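Terminal oxygenase component of carbazole 1,9a-dioxygenase (Sphingomonas, PDB 3GKQ) probably dihydroxylates carbazole at a non-haem iron centre, using electrons that reach its own Rieske [2Fe-2S] cluster from a ferredoxin. Local coordinates at residues H167-A172 / H294-Q299; Y33-S38 / V136-G141; F188-S193 / N328-D333. All coordinates share one frame; numbering follows the deposited sequence.

Contact 1: H167-A172 / H294-Q299. With FE2 (Fe (II) ion), chain I.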
loop_
_atom_site.group_PDB
_atom_site.type_symbol
_atom_site.label_atom_id
_atom_site.label_comp_id
_atom_site.label_asym_id
_atom_site.label_seq_id
_atom_site.Cartn_x
_atom_site.Cartn_y
_atom_site.Cartn_z
ATOM N N HIS A 167 -10.467 24.255 -7.608
ATOM C CA HIS A 167 -9.595 23.526 -6.699
ATOM C C HIS A 167 -9.322 22.119 -7.210
ATOM O O HIS A 167 -10.065 21.592 -8.038
ATOM C CB HIS A 167 -10.189 23.489 -5.281
ATOM C CG HIS A 167 -11.578 22.935 -5.208
ATOM N ND1 HIS A 167 -11.864 21.598 -5.400
ATOM C CD2 HIS A 167 -12.762 23.536 -4.932
ATOM C CE1 HIS A 167 -13.162 21.401 -5.245
ATOM N NE2 HIS A 167 -13.729 22.560 -4.960
ATOM N N ARG A 168 -8.231 21.531 -6.728
ATOM C CA ARG A 168 -7.838 20.183 -7.117
ATOM C C ARG A 168 -7.062 19.589 -5.951
ATOM O O ARG A 168 -6.454 20.320 -5.167
ATOM C CB ARG A 168 -6.931 20.218 -8.356
ATOM C CG ARG A 168 -5.491 20.636 -8.057
ATOM C CD ARG A 168 -4.639 20.777 -9.325
ATOM N NE ARG A 168 -4.809 22.082 -9.964
ATOM C CZ ARG A 168 -4.156 22.480 -11.055
ATOM N NH1 ARG A 168 -3.278 21.673 -11.646
ATOM N NH2 ARG A 168 -4.370 23.694 -11.550
ATOM N N VAL A 169 -7.081 18.269 -5.829
ATOM C CA VAL A 169 -6.342 17.631 -4.758
ATOM C C VAL A 169 -4.941 17.369 -5.290
ATOM O O VAL A 169 -4.775 16.892 -6.410
ATOM C CB VAL A 169 -7.002 16.307 -4.329
ATOM C CG1 VAL A 169 -8.419 16.571 -3.831
ATOM C CG2 VAL A 169 -7.038 15.350 -5.495
ATOM N N VAL A 170 -3.932 17.715 -4.499
ATOM C CA VAL A 170 -2.548 17.509 -4.901
ATOM C C VAL A 170 -1.912 16.441 -4.009
ATOM O O VAL A 170 -2.103 16.451 -2.789
ATOM C CB VAL A 170 -1.748 18.824 -4.792
ATOM C CG1 VAL A 170 -0.277 18.579 -5.123
ATOM C CG2 VAL A 170 -2.342 19.861 -5.738
ATOM N N ASP A 171 -1.160 15.528 -4.621
ATOM C CA ASP A 171 -0.509 14.450 -3.881
ATOM C C ASP A 171 0.761 14.886 -3.165
ATOM O O ASP A 171 1.846 14.375 -3.435
ATOM C CB ASP A 171 -0.180 13.278 -4.808
ATOM C CG ASP A 171 -1.414 12.671 -5.441
ATOM O OD1 ASP A 171 -2.408 12.439 -4.719
ATOM O OD2 ASP A 171 -1.385 12.416 -6.663
ATOM N N ALA A 172 0.627 15.835 -2.252
ATOM C CA ALA A 172 1.770 16.303 -1.487
ATOM C C ALA A 172 1.270 16.993 -0.235
ATOM O O ALA A 172 0.114 17.421 -0.166
ATOM C CB ALA A 172 2.610 17.276 -2.319
ATOM N N HIS A 294 -1.731 14.851 1.336
ATOM C CA HIS A 294 -2.499 15.558 0.313
ATOM C C HIS A 294 -2.993 16.916 0.776
ATOM O O HIS A 294 -3.189 17.152 1.975
ATOM C CB HIS A 294 -3.736 14.748 -0.104
ATOM C CG HIS A 294 -3.459 13.306 -0.381
ATOM N ND1 HIS A 294 -3.178 12.396 0.615
ATOM C CD2 HIS A 294 -3.424 12.612 -1.546
ATOM C CE1 HIS A 294 -2.982 11.204 0.077
ATOM N NE2 HIS A 294 -3.127 11.310 -1.231
ATOM N N HIS A 295 -3.189 17.814 -0.181
ATOM C CA HIS A 295 -3.745 19.116 0.132
ATOM C C HIS A 295 -4.675 19.549 -0.983
ATOM O O HIS A 295 -4.583 19.069 -2.120
ATOM C CB HIS A 295 -2.662 20.185 0.390
ATOM C CG HIS A 295 -1.846 20.562 -0.810
ATOM N ND1 HIS A 295 -0.733 19.853 -1.209
ATOM C CD2 HIS A 295 -1.935 21.625 -1.649
ATOM C CE1 HIS A 295 -0.164 20.464 -2.234
ATOM N NE2 HIS A 295 -0.873 21.543 -2.520
ATOM N N LEU A 296 -5.601 20.429 -0.637
ATOM C CA LEU A 296 -6.555 20.956 -1.595
ATOM C C LEU A 296 -5.940 22.256 -2.112
ATOM O O LEU A 296 -5.770 23.213 -1.360
ATOM C CB LEU A 296 -7.890 21.226 -0.894
ATOM C CG LEU A 296 -9.145 21.613 -1.685
ATOM C CD1 LEU A 296 -8.993 23.013 -2.230
ATOM C CD2 LEU A 296 -9.389 20.600 -2.802
ATOM N N TYR A 297 -5.579 22.267 -3.388
ATOM C CA TYR A 297 -4.991 23.448 -4.009
ATOM C C TYR A 297 -6.138 24.282 -4.578
ATOM O O TYR A 297 -6.752 23.913 -5.577
ATOM C CB TYR A 297 -4.012 23.013 -5.105
ATOM C CG TYR A 297 -3.433 24.131 -5.946
ATOM C CD1 TYR A 297 -3.042 25.339 -5.367
ATOM C CD2 TYR A 297 -3.236 23.963 -7.319
ATOM C CE1 TYR A 297 -2.466 26.354 -6.130
ATOM C CE2 TYR A 297 -2.658 24.972 -8.097
ATOM C CZ TYR A 297 -2.274 26.163 -7.493
ATOM O OH TYR A 297 -1.682 27.155 -8.243
ATOM N N LEU A 298 -6.430 25.394 -3.908
ATOM C CA LEU A 298 -7.516 26.298 -4.286
ATOM C C LEU A 298 -6.932 27.527 -4.986
ATOM O O LEU A 298 -6.120 28.245 -4.405
ATOM C CB LEU A 298 -8.262 26.746 -3.028
ATOM C CG LEU A 298 -9.786 26.917 -2.985
ATOM C CD1 LEU A 298 -10.097 28.111 -2.091
ATOM C CD2 LEU A 298 -10.374 27.131 -4.365
ATOM N N GLN A 299 -7.354 27.766 -6.224
ATOM C CA GLN A 299 -6.867 28.903 -7.006
ATOM C C GLN A 299 -7.986 29.905 -7.241
ATOM O O GLN A 299 -8.952 29.593 -7.931
ATOM C CB GLN A 299 -6.362 28.430 -8.365
ATOM C CG GLN A 299 -5.192 27.484 -8.322
ATOM C CD GLN A 299 -4.962 26.813 -9.656
ATOM O OE1 GLN A 299 -5.727 25.935 -10.063
ATOM N NE2 GLN A 299 -3.911 27.231 -10.355
HETATM FE FE FE2 I . -2.856 9.890 -3.019
HETATM O O HOH W 1 -6.568 23.887 -8.521
#
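Strand 167-170 and strand 294-299 run antiparallel, their axes 154° apart, as neighbours at one end of a large antiparallel sheet. Arg168 with Tyr297 and Val170 with His295 are the hydrogen-bonded pairs; His167 with Leu298 and Val169 with Leu296 are non-hydrogen-bonded. The straightest backbone bond is Val170 N to His295 O, 2.8 Å, nearly along the C=O axis.

Past the strand, an inverse gamma turn centred on Asp171 brings Ala172 O back to the His295 imidazole. His295 ND1 donates to Ala172 O at 2.8 Å with the N-H...O angle at 175°; the carbonyl lies in the ring plane, although the donor stands well above the carbonyl plane. Val170 CB covers one face of the same ring, 3.7 Å from the His295 centroid, a CH-pi contact. On this face of the sheet Arg168 runs alongside Tyr297, NE 3.6 Å from CD2 at the ring edge. Arg168 NH2 reaches Gln299 OE1, which also accepts from Gln166 NE2, at 3.0 Å, and a water bridges Arg168 NE, Tyr297 O and that OE1. Arg168 NH1 forms a salt bridge with Asp332, while Tyr297 OH bonds Glu285. On the opposite face Leu296 CD1 presses against His167 CB.

His294 NE2 binds an Fe(II) ion at 2.3 Å, its ND1 being held by Asp291. Asp171 OD1 stands 3.1 Å from the same FE, too long for a firm bond, although Asp171 is an established ligand of this iron. The ND1 donation is consistent with His295 carrying its proton there, whereas iron binding by His294 requires a lone pair on NE2.

Contact 2: Y33-S38 / V136-G141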
loop_
_atom_site.group_PDB
_atom_site.type_symbol
_atom_site.label_atom_id
_atom_site.label_comp_id
_atom_site.label_asym_id
_atom_site.label_seq_id
_atom_site.Cartn_x
_atom_site.Cartn_y
_atom_site.Cartn_z
ATOM N N TYR A 33 -10.426 27.909 7.095
ATOM C CA TYR A 33 -9.951 27.274 5.876
ATOM C C TYR A 33 -11.105 27.106 4.896
ATOM O O TYR A 33 -12.195 26.694 5.283
ATOM C CB TYR A 33 -9.388 25.881 6.177
ATOM C CG TYR A 33 -8.095 25.861 6.961
ATOM C CD1 TYR A 33 -6.862 26.008 6.320
ATOM C CD2 TYR A 33 -8.103 25.680 8.343
ATOM C CE1 TYR A 33 -5.667 25.972 7.039
ATOM C CE2 TYR A 33 -6.920 25.642 9.072
ATOM C CZ TYR A 33 -5.706 25.788 8.414
ATOM O OH TYR A 33 -4.540 25.749 9.137
ATOM N N PRO A 34 -10.885 27.438 3.617
ATOM C CA PRO A 34 -11.944 27.285 2.616
ATOM C C PRO A 34 -11.923 25.809 2.215
ATOM O O PRO A 34 -10.849 25.225 2.081
ATOM C CB PRO A 34 -11.486 28.207 1.491
ATOM C CG PRO A 34 -9.988 28.083 1.553
ATOM C CD PRO A 34 -9.711 28.129 3.049
ATOM N N VAL A 35 -13.087 25.197 2.025
ATOM C CA VAL A 35 -13.114 23.781 1.673
ATOM C C VAL A 35 -13.849 23.439 0.387
ATOM O O VAL A 35 -13.599 22.392 -0.214
ATOM C CB VAL A 35 -13.740 22.937 2.803
ATOM C CG1 VAL A 35 -12.912 23.073 4.068
ATOM C CG2 VAL A 35 -15.176 23.387 3.058
ATOM N N ARG A 36 -14.745 24.320 -0.046
ATOM C CA ARG A 36 -15.515 24.049 -1.251
ATOM C C ARG A 36 -16.079 25.350 -1.831
ATOM O O ARG A 36 -16.159 26.370 -1.139
ATOM C CB ARG A 36 -16.661 23.089 -0.890
ATOM C CG ARG A 36 -17.022 22.058 -1.946
ATOM C CD ARG A 36 -16.519 20.659 -1.605
ATOM N NE ARG A 36 -15.074 20.547 -1.740
ATOM C CZ ARG A 36 -14.388 19.419 -1.584
ATOM N NH1 ARG A 36 -15.010 18.285 -1.288
ATOM N NH2 ARG A 36 -13.070 19.427 -1.725
ATOM N N LEU A 37 -16.449 25.316 -3.107
ATOM C CA LEU A 37 -17.041 26.483 -3.751
ATOM C C LEU A 37 -18.515 26.484 -3.353
ATOM O O LEU A 37 -19.120 25.420 -3.230
ATOM C CB LEU A 37 -16.913 26.375 -5.276
ATOM C CG LEU A 37 -15.493 26.216 -5.827
ATOM C CD1 LEU A 37 -15.538 26.009 -7.331
ATOM C CD2 LEU A 37 -14.673 27.445 -5.478
ATOM N N SER A 38 -19.088 27.666 -3.145
ATOM C CA SER A 38 -20.493 27.773 -2.753
ATOM C C SER A 38 -21.423 26.923 -3.614
ATOM O O SER A 38 -22.325 26.261 -3.101
ATOM C CB SER A 38 -20.957 29.232 -2.809
ATOM O OG SER A 38 -20.361 30.004 -1.785
ATOM N N VAL A 136 -16.835 28.456 0.864
ATOM C CA VAL A 136 -17.343 28.076 2.174
ATOM C C VAL A 136 -16.135 27.819 3.070
ATOM O O VAL A 136 -15.355 26.897 2.821
ATOM C CB VAL A 136 -18.216 26.797 2.100
ATOM C CG1 VAL A 136 -17.513 25.733 1.281
ATOM C CG2 VAL A 136 -18.482 26.263 3.504
ATOM N N PHE A 137 -15.969 28.651 4.094
ATOM C CA PHE A 137 -14.863 28.512 5.037
ATOM C C PHE A 137 -15.327 27.824 6.317
ATOM O O PHE A 137 -16.434 28.076 6.803
ATOM C CB PHE A 137 -14.294 29.876 5.435
ATOM C CG PHE A 137 -13.608 30.608 4.322
ATOM C CD1 PHE A 137 -14.344 31.286 3.353
ATOM C CD2 PHE A 137 -12.219 30.651 4.263
ATOM C CE1 PHE A 137 -13.706 32.001 2.343
ATOM C CE2 PHE A 137 -11.567 31.361 3.256
ATOM C CZ PHE A 137 -12.313 32.040 2.293
ATOM N N LEU A 138 -14.476 26.960 6.861
ATOM C CA LEU A 138 -14.783 26.274 8.107
ATOM C C LEU A 138 -13.715 26.646 9.126
ATOM O O LEU A 138 -12.546 26.814 8.770
ATOM C CB LEU A 138 -14.763 24.757 7.924
ATOM C CG LEU A 138 -15.700 24.100 6.915
ATOM C CD1 LEU A 138 -15.551 22.585 7.028
ATOM C CD2 LEU A 138 -17.140 24.523 7.178
ATOM N N PHE A 139 -14.109 26.794 10.385
ATOM C CA PHE A 139 -13.136 27.091 11.426
ATOM C C PHE A 139 -12.823 25.760 12.108
ATOM O O PHE A 139 -13.725 25.081 12.598
ATOM C CB PHE A 139 -13.697 28.071 12.458
ATOM C CG PHE A 139 -12.684 28.507 13.483
ATOM C CD1 PHE A 139 -11.708 29.443 13.161
ATOM C CD2 PHE A 139 -12.688 27.957 14.764
ATOM C CE1 PHE A 139 -10.745 29.827 14.092
ATOM C CE2 PHE A 139 -11.729 28.334 15.707
ATOM C CZ PHE A 139 -10.753 29.273 15.368
ATOM N N VAL A 140 -11.551 25.381 12.117
ATOM C CA VAL A 140 -11.137 24.134 12.742
ATOM C C VAL A 140 -10.356 24.481 13.997
ATOM O O VAL A 140 -9.229 24.969 13.920
ATOM C CB VAL A 140 -10.235 23.305 11.810
ATOM C CG1 VAL A 140 -9.837 21.997 12.496
ATOM C CG2 VAL A 140 -10.961 23.023 10.500
ATOM N N GLY A 141 -10.962 24.238 15.154
ATOM C CA GLY A 141 -10.299 24.552 16.405
ATOM C C GLY A 141 -11.230 24.396 17.590
ATOM O O GLY A 141 -12.380 23.980 17.431
#
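Two strands of a small three-stranded antiparallel sheet meet here, strand 33-35 lying against strand 136-140, with Pro34 and Phe137 facing each other as a non-hydrogen-bonded pair. That position suits a proline, since no N-H is needed from it. Pro34 lies across Phe137 obliquely: its CB sits 3.6 Å above the ring plane, offset toward the rim, in a CH-pi contact, and CE2 is the ring atom nearest to CB. Beyond the proline come Trp286 and Val288 of strand 282-289, so this face of the pair looks onto the large sheet.

Val35 and Leu138 meet at about a right angle, Val35 CG2 lying 4.0 Å from Leu138 CG. The same methyl, held between the backbone N and carbonyl carbon of its own residue, also touches Val136 CG1 at 3.8 Å. Leu58 of strand 54-61 packs on both Val35 and Leu138, so Rieske-region strands cover this part. Tyr33 lies on the same face as Leu138, its CD2 4.5 Å from Val140 CG2 and its OH bonded to Phe28 O.

Backbone bonds fix the register: Tyr33 and Leu138 exchange N-to-O bonds, and Val35 N reaches Val136 O at 2.9 Å, nearly along the C=O axis.

Contact 3: F188-S193 / N328-D333. With FE2 (Fe (II) ion), chain G.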
loop_
_atom_site.group_PDB
_atom_site.type_symbol
_atom_site.label_atom_id
_atom_site.label_comp_id
_atom_site.label_asym_id
_atom_site.label_seq_id
_atom_site.Cartn_x
_atom_site.Cartn_y
_atom_site.Cartn_z
ATOM N N PHE A 188 11.586 29.761 -12.876
ATOM C CA PHE A 188 12.354 29.003 -13.862
ATOM C C PHE A 188 11.503 27.859 -14.425
ATOM O O PHE A 188 11.575 27.548 -15.619
ATOM C CB PHE A 188 13.619 28.438 -13.201
ATOM C CG PHE A 188 14.573 27.767 -14.159
ATOM C CD1 PHE A 188 15.376 28.523 -15.011
ATOM C CD2 PHE A 188 14.688 26.378 -14.191
ATOM C CE1 PHE A 188 16.284 27.905 -15.884
ATOM C CE2 PHE A 188 15.590 25.748 -15.059
ATOM C CZ PHE A 188 16.391 26.516 -15.906
ATOM N N ILE A 189 10.692 27.237 -13.568
ATOM C CA ILE A 189 9.844 26.124 -14.004
ATOM C C ILE A 189 8.725 26.573 -14.931
ATOM O O ILE A 189 8.122 25.752 -15.619
ATOM C CB ILE A 189 9.158 25.390 -12.818
ATOM C CG1 ILE A 189 8.256 26.364 -12.059
ATOM C CG2 ILE A 189 10.194 24.783 -11.905
ATOM C CD1 ILE A 189 7.287 25.678 -11.107
ATOM N N HIS A 190 8.440 27.871 -14.932
ATOM C CA HIS A 190 7.374 28.410 -15.769
ATOM C C HIS A 190 7.870 29.004 -17.099
ATOM O O HIS A 190 7.076 29.554 -17.862
ATOM C CB HIS A 190 6.611 29.497 -14.998
ATOM C CG HIS A 190 5.923 29.007 -13.759
ATOM N ND1 HIS A 190 4.961 28.022 -13.783
ATOM C CD2 HIS A 190 6.019 29.408 -12.467
ATOM C CE1 HIS A 190 4.491 27.839 -12.560
ATOM N NE2 HIS A 190 5.115 28.668 -11.745
ATOM N N LYS A 191 9.163 28.880 -17.386
ATOM C CA LYS A 191 9.725 29.458 -18.611
ATOM C C LYS A 191 9.125 29.001 -19.939
ATOM O O LYS A 191 9.313 29.666 -20.956
ATOM C CB LYS A 191 11.252 29.271 -18.639
ATOM C CG LYS A 191 11.746 27.834 -18.748
ATOM C CD LYS A 191 13.245 27.769 -18.431
ATOM C CE LYS A 191 13.776 26.344 -18.487
ATOM N NZ LYS A 191 13.075 25.450 -17.510
ATOM N N SER A 192 8.405 27.883 -19.939
ATOM C CA SER A 192 7.785 27.370 -21.163
ATOM C C SER A 192 6.259 27.481 -21.159
ATOM O O SER A 192 5.591 26.935 -22.035
ATOM C CB SER A 192 8.162 25.901 -21.379
ATOM O OG SER A 192 9.542 25.754 -21.657
ATOM N N SER A 193 5.712 28.197 -20.184
ATOM C CA SER A 193 4.263 28.347 -20.065
ATOM C C SER A 193 3.610 29.052 -21.252
ATOM O O SER A 193 4.136 30.036 -21.766
ATOM C CB SER A 193 3.927 29.107 -18.780
ATOM O OG SER A 193 2.531 29.308 -18.663
ATOM N N ASN A 328 -4.242 26.611 -15.262
ATOM C CA ASN A 328 -3.711 25.313 -15.665
ATOM C C ASN A 328 -2.446 25.524 -16.499
ATOM O O ASN A 328 -1.404 24.923 -16.234
ATOM C CB ASN A 328 -4.735 24.521 -16.489
ATOM C CG ASN A 328 -6.007 24.205 -15.710
ATOM O OD1 ASN A 328 -6.022 24.234 -14.480
ATOM N ND2 ASN A 328 -7.075 23.884 -16.429
ATOM N N GLY A 329 -2.545 26.399 -17.498
ATOM C CA GLY A 329 -1.426 26.675 -18.382
ATOM C C GLY A 329 -0.154 27.153 -17.713
ATOM O O GLY A 329 0.945 26.907 -18.214
ATOM N N PHE A 330 -0.296 27.840 -16.585
ATOM C CA PHE A 330 0.852 28.352 -15.855
ATOM C C PHE A 330 1.152 27.550 -14.581
ATOM O O PHE A 330 2.296 27.167 -14.340
ATOM C CB PHE A 330 0.617 29.815 -15.478
ATOM C CG PHE A 330 1.815 30.487 -14.861
ATOM C CD1 PHE A 330 2.810 31.035 -15.663
ATOM C CD2 PHE A 330 1.938 30.586 -13.478
ATOM C CE1 PHE A 330 3.913 31.675 -15.098
ATOM C CE2 PHE A 330 3.034 31.220 -12.901
ATOM C CZ PHE A 330 4.027 31.772 -13.717
ATOM N N ASN A 331 0.130 27.294 -13.769
ATOM C CA ASN A 331 0.341 26.571 -12.515
ATOM C C ASN A 331 0.476 25.053 -12.565
ATOM O O ASN A 331 0.954 24.455 -11.601
ATOM C CB ASN A 331 -0.740 26.950 -11.499
ATOM C CG ASN A 331 -0.621 28.391 -11.039
ATOM O OD1 ASN A 331 -1.534 29.193 -11.234
ATOM N ND2 ASN A 331 0.514 28.731 -10.435
ATOM N N ASP A 332 0.068 24.416 -13.658
ATOM C CA ASP A 332 0.202 22.964 -13.727
ATOM C C ASP A 332 1.650 22.546 -13.465
ATOM O O ASP A 332 1.899 21.482 -12.899
ATOM C CB ASP A 332 -0.256 22.426 -15.086
ATOM C CG ASP A 332 -1.771 22.325 -15.196
ATOM O OD1 ASP A 332 -2.470 22.578 -14.189
ATOM O OD2 ASP A 332 -2.264 21.986 -16.292
ATOM N N ASP A 333 2.598 23.393 -13.860
ATOM C CA ASP A 333 4.018 23.102 -13.657
ATOM C C ASP A 333 4.434 23.144 -12.185
ATOM O O ASP A 333 5.436 22.536 -11.806
ATOM C CB ASP A 333 4.895 24.082 -14.450
ATOM C CG ASP A 333 4.839 23.837 -15.955
ATOM O OD1 ASP A 333 4.915 22.666 -16.378
ATOM O OD2 ASP A 333 4.732 24.818 -16.717
HETATM FE FE FE2 G . 4.696 28.852 -9.534
HETATM O O HOH W 2 4.055 30.774 -9.469
HETATM O O HOH W 3 3.890 28.903 -7.308
#
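The His190 imidazole is sandwiched. Phe330 CE2 lies over the centre of one face, and Ile189 CG1 stands 3.7 Å above the plane on the other. The His190 and Phe330 rings form a face-to-face stack, their centroids 3.8 Å apart and their planes only 18° out of parallel. The closest atoms of the two rings are His190 CD2 and Phe330 CZ, at 3.3 Å. At the edge of the imidazole NE2 binds Fe(II) at 2.3 Å, and at the edge of the phenyl ring sits Ser193 OG, 3.5 Å from Phe330 CD1.

The torsions set up this overlap. Phe330 holds CG anti to its backbone N (chi1 -173°), while His190 holds CG anti to its carbonyl carbon, so the two side chains cross at about a right angle and still present their faces. A type I turn from His190 to Ser193 brings the serine beside Phe330, where its OG donates to Gly329 O at 2.9 Å from above the carbonyl plane. The same OG accepts from Leu195 N, capping the following helix. An alanine at Phe330 would remove the phenyl face and would probably leave the imidazole less firmly held against turning about its NE2-Fe bond.

Beyond the rings, Asn331 ND2 bonds Asp334 OD2, a second-shell grip on another iron ligand. Outward, Phe188 and Ile189 pack on Tyr95 of a second subunit, a residue of the [2Fe-2S] pocket, and Lys191 pairs with Glu84 of that subunit. His186 and Asp334 complete the protein ligation and two waters also bind the metal, the arrangement of the facial triad of two histidines and one carboxylate in Rieske oxygenases.

Overall arrangement
From the N terminus, contact 2 comes first: pairing 33-38 with 136-141 closes a loop that holds most of the Rieske region, including the cluster ligands. Contact 1 opens after it, in series, and joins strand 161-170 to strand 294-304 of the large sheet. Contact 3 starts inside that loop at 188-193 and ends beyond it at 328-333, so contacts 1 and 3 cross. Contact 1 lies between the others: Leu298 CD1 meets Pro34 CG at 3.6 Å on one side, and Arg168 reaches Asp332 on the other. Contacts 2 and 3 stay apart, nearest atoms about 12 Å. The small sheet, the large sheet and the segments around the His190 iron are thus joined side by side.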